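Glucosamine-6-phosphate deaminase (Bacillus subtilis, PDB 2BKX) belongs to the glucosamine-6-phosphate isomerase/6-phosphogluconolactonase family, whose Rossmann-like fold here holds fructose-6-phosphate at the ends of parallel strands. Local coordinates at residues L32-G37 with I128-I133. Residues are numbered along the deposited sequence; the frame is centred on the assembly and turned at random.
Sequences LGLATG and IQLLGI. With F6R (fructose -6-phosphate), chain C.
With CG anti to the backbone N (chi1 176°) and a bend at chi2 (66°), the side chain of Gln129 folds over Gly33 on the adjacent strand, and its carboxamide lies against that residue's bare backbone. OE1 of Gln129 comes to 3.4 Å from CA of Gly33, where a CB would collide with the oxygen, so the overlay depends on glycine. The amide is fixed in rotation by its own strand: NE2 of Gln129 donates a nearly straight 2.9 Å hydrogen bond to O of Leu130, which lies in the amide plane. Two backbone bonds join the parallel strands, from N of Gly33 to O of Ile128 (2.7 Å) and from N of Leu130 to O of Gly33 (2.9 Å). On the opposite face, CD2 of Leu32 meets CG2 of Ile128 at 3.8 Å. Leu34 and Leu130 run alongside each other in a common direction, CD2 of Leu34 touching CD1 of Leu130.

The example illustrates how adjacent parallel strands in a Rossmann-like fold can bring their C-terminal loops to one ligand. Past the paired residues, N of Thr36 donates a 2.9 Å hydrogen bond to O1 of fructose-6-phosphate, while CA of Gly132 approaches the ligand's O4 to 3.2 Å. Gly37 borders the phosphate, and a CB on either glycine would clash with the ligand.

In the sheet, strand 31-34 also pairs with strand 62-69 and strand 128-131 with strand 193-197, placing this contact in the parallel core. Helix 9-26 packs against Leu32, Ile128 and Leu130, whereas helix 80-89 meets Leu34 and Thr36.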
ATOM      1  N   LEU A  32      -2.449  -7.460  -8.513  1.00  5.99           N
ATOM      2  CA  LEU A  32      -2.887  -6.568  -7.455  1.00  5.35           C
ATOM      3  C   LEU A  32      -1.671  -5.953  -6.800  1.00  6.16           C
ATOM      4  O   LEU A  32      -0.777  -6.665  -6.336  1.00  6.78           O
ATOM      5  CB  LEU A  32      -3.668  -7.324  -6.355  1.00  6.29           C
ATOM      6  CG  LEU A  32      -4.760  -8.303  -6.785  1.00  7.55           C
ATOM      7  CD1 LEU A  32      -5.318  -8.953  -5.529  1.00  8.61           C
ATOM      8  CD2 LEU A  32      -5.827  -7.606  -7.608  1.00  9.66           C
ATOM      9  N   GLY A  33      -1.672  -4.634  -6.685  1.00  5.16           N
ATOM     10  CA  GLY A  33      -0.695  -3.935  -5.878  1.00  5.31           C
ATOM     11  C   GLY A  33      -1.212  -3.818  -4.475  1.00  5.30           C
ATOM     12  O   GLY A  33      -2.343  -3.366  -4.301  1.00  5.39           O
ATOM     13  N   LEU A  34      -0.405  -4.208  -3.474  1.00  5.20           N
ATOM     14  CA  LEU A  34      -0.888  -4.339  -2.112  1.00  5.59           C
ATOM     15  C   LEU A  34      -0.035  -3.507  -1.159  1.00  5.76           C
ATOM     16  O   LEU A  34       1.090  -3.127  -1.469  1.00  6.41           O
ATOM     17  CB  LEU A  34      -0.887  -5.819  -1.698  1.00  6.39           C
ATOM     18  CG  LEU A  34      -1.854  -6.685  -2.527  1.00  7.89           C
ATOM     19  CD1 LEU A  34      -1.716  -8.132  -2.035  1.00  8.03           C
ATOM     20  CD2 LEU A  34      -3.302  -6.226  -2.430  1.00  8.93           C
ATOM     21  N   ALA A  35      -0.619  -3.251   0.006  1.00  5.99           N
ATOM     22  CA  ALA A  35      -0.052  -2.394   1.035  1.00  5.99           C
ATOM     23  C   ALA A  35      -0.083  -3.083   2.393  1.00  5.89           C
ATOM     24  O   ALA A  35      -0.915  -3.964   2.641  1.00  6.30           O
ATOM     25  CB  ALA A  35      -0.872  -1.122   1.137  1.00  7.44           C
ATOM     26  N   THR A  36       0.831  -2.695   3.276  1.00  5.82           N
ATOM     27  CA  THR A  36       0.832  -3.153   4.652  1.00  6.02           C
ATOM     28  C   THR A  36       0.406  -2.007   5.567  1.00  6.21           C
ATOM     29  O   THR A  36      -0.196  -1.027   5.109  1.00  7.25           O
ATOM     30  CB  THR A  36       2.173  -3.724   5.044  1.00  7.22           C
ATOM     31  OG1 THR A  36       3.123  -2.652   4.970  1.00 10.17           O
ATOM     32  CG2 THR A  36       2.598  -4.866   4.147  1.00  8.49           C
ATOM     33  N   GLY A  37       0.694  -2.145   6.852  1.00  6.51           N
ATOM     34  CA  GLY A  37       0.273  -1.157   7.841  1.00  5.96           C
ATOM     35  C   GLY A  37      -1.064  -1.463   8.506  1.00  5.88           C
ATOM     36  O   GLY A  37      -1.708  -2.476   8.265  1.00  6.63           O
ATOM     37  N   ILE A 128      -4.968  -3.024 -10.012  1.00  6.77           N
ATOM     38  CA  ILE A 128      -5.384  -2.117  -8.954  1.00  6.67           C
ATOM     39  C   ILE A 128      -4.211  -1.964  -8.004  1.00  6.17           C
ATOM     40  O   ILE A 128      -3.459  -2.916  -7.830  1.00  7.14           O
ATOM     41  CB  ILE A 128      -6.635  -2.603  -8.193  1.00  7.29           C
ATOM     42  CG1 ILE A 128      -7.230  -1.490  -7.314  1.00  8.27           C
ATOM     43  CG2 ILE A 128      -6.324  -3.882  -7.400  1.00  8.90           C
ATOM     44  CD1 ILE A 128      -8.591  -1.886  -6.751  1.00  9.42           C
ATOM     45  N   GLN A 129      -4.071  -0.782  -7.403  1.00  5.63           N
ATOM     46  CA  GLN A 129      -3.007  -0.556  -6.417  1.00  5.55           C
ATOM     47  C   GLN A 129      -3.675  -0.011  -5.164  1.00  5.33           C
ATOM     48  O   GLN A 129      -4.226   1.095  -5.179  1.00  6.22           O
ATOM     49  CB  GLN A 129      -1.961   0.421  -6.937  1.00  5.90           C
ATOM     50  CG  GLN A 129      -0.889   0.765  -5.918  1.00  6.61           C
ATOM     51  CD  GLN A 129      -0.015  -0.407  -5.563  1.00  6.39           C
ATOM     52  OE1 GLN A 129       0.752  -0.868  -6.412  1.00  7.55           O
ATOM     53  NE2 GLN A 129      -0.066  -0.868  -4.306  1.00  5.66           N
ATOM     54  N   LEU A 130      -3.633  -0.805  -4.080  1.00  5.13           N
ATOM     55  CA  LEU A 130      -4.034  -0.357  -2.764  1.00  5.14           C
ATOM     56  C   LEU A 130      -2.926   0.514  -2.140  1.00  5.00           C
ATOM     57  O   LEU A 130      -1.741   0.204  -2.241  1.00  6.01           O
ATOM     58  CB  LEU A 130      -4.315  -1.556  -1.858  1.00  6.43           C
ATOM     59  CG  LEU A 130      -5.393  -2.604  -2.096  0.50  8.87           C
ATOM     60  CD1 LEU A 130      -5.523  -3.555  -0.882  0.50 10.60           C
ATOM     61  CD2 LEU A 130      -6.648  -1.950  -2.395  0.50 11.08           C
ATOM     62  N   LEU A 131      -3.335   1.610  -1.512  1.00  4.52           N
ATOM     63  CA  LEU A 131      -2.426   2.514  -0.843  1.00  4.42           C
ATOM     64  C   LEU A 131      -2.987   2.880   0.516  1.00  5.20           C
ATOM     65  O   LEU A 131      -4.198   2.889   0.730  1.00  4.69           O
ATOM     66  CB  LEU A 131      -2.299   3.850  -1.606  1.00  5.39           C
ATOM     67  CG  LEU A 131      -1.736   3.824  -2.967  1.00  6.01           C
ATOM     68  CD1 LEU A 131      -1.766   5.226  -3.596  1.00  6.71           C
ATOM     69  CD2 LEU A 131      -0.310   3.270  -2.987  1.00  6.26           C
ATOM     70  N   GLY A 132      -2.082   3.186   1.418  1.00  5.03           N
ATOM     71  CA  GLY A 132      -2.424   4.014   2.585  1.00  5.21           C
ATOM     72  C   GLY A 132      -1.753   5.372   2.443  1.00  5.60           C
ATOM     73  O   GLY A 132      -1.175   5.677   1.387  1.00  6.47           O
ATOM     74  N   ILE A 133      -1.838   6.200   3.473  1.00  5.60           N
ATOM     75  CA  ILE A 133      -1.230   7.530   3.458  1.00  6.10           C
ATOM     76  C   ILE A 133      -0.500   7.754   4.759  1.00  5.39           C
ATOM     77  O   ILE A 133      -1.012   7.442   5.826  1.00  6.77           O
ATOM     78  CB  ILE A 133      -2.276   8.649   3.195  1.00  5.36           C
ATOM     79  CG1 ILE A 133      -1.615   9.948   2.797  1.00  6.35           C
ATOM     80  CG2 ILE A 133      -3.233   8.837   4.355  1.00  6.73           C
ATOM     81  CD1 ILE A 133      -2.557  10.994   2.209  1.00  7.52           C
TER
HETATM   82  C1  F6R C1243       2.007   0.566   3.108  1.00 16.24           C
HETATM   83  C2  F6R C1243       2.793   1.843   2.885  1.00 12.72           C
HETATM   84  C3  F6R C1243       2.727   3.095   3.769  1.00  8.62           C
HETATM   85  C4  F6R C1243       1.507   3.127   4.711  1.00  6.82           C
HETATM   86  C5  F6R C1243       1.428   4.383   5.563  1.00  7.20           C
HETATM   87  C6  F6R C1243       0.237   4.342   6.514  1.00  6.19           C
HETATM   88  O1  F6R C1243       2.565  -0.546   2.381  1.00 14.45           O
HETATM   89  O2  F6R C1243       3.491   1.879   1.896  1.00 18.38           O
HETATM   90  O3  F6R C1243       2.600   4.230   2.930  1.00  8.67           O
HETATM   91  O4  F6R C1243       0.330   3.023   3.917  1.00  7.31           O
HETATM   92  O5  F6R C1243       2.632   4.611   6.286  1.00  7.57           O
HETATM   93  O6  F6R C1243       0.451   3.290   7.467  1.00  5.77           O
HETATM   94  P   F6R C1243      -0.745   2.862   8.432  1.00  5.35           P
HETATM   95  O1P F6R C1243      -1.778   2.193   7.566  1.00  5.89           O
HETATM   96  O2P F6R C1243      -1.281   4.140   9.021  1.00  6.22           O
HETATM   97  O3P F6R C1243      -0.167   1.925   9.442  1.00  5.38           O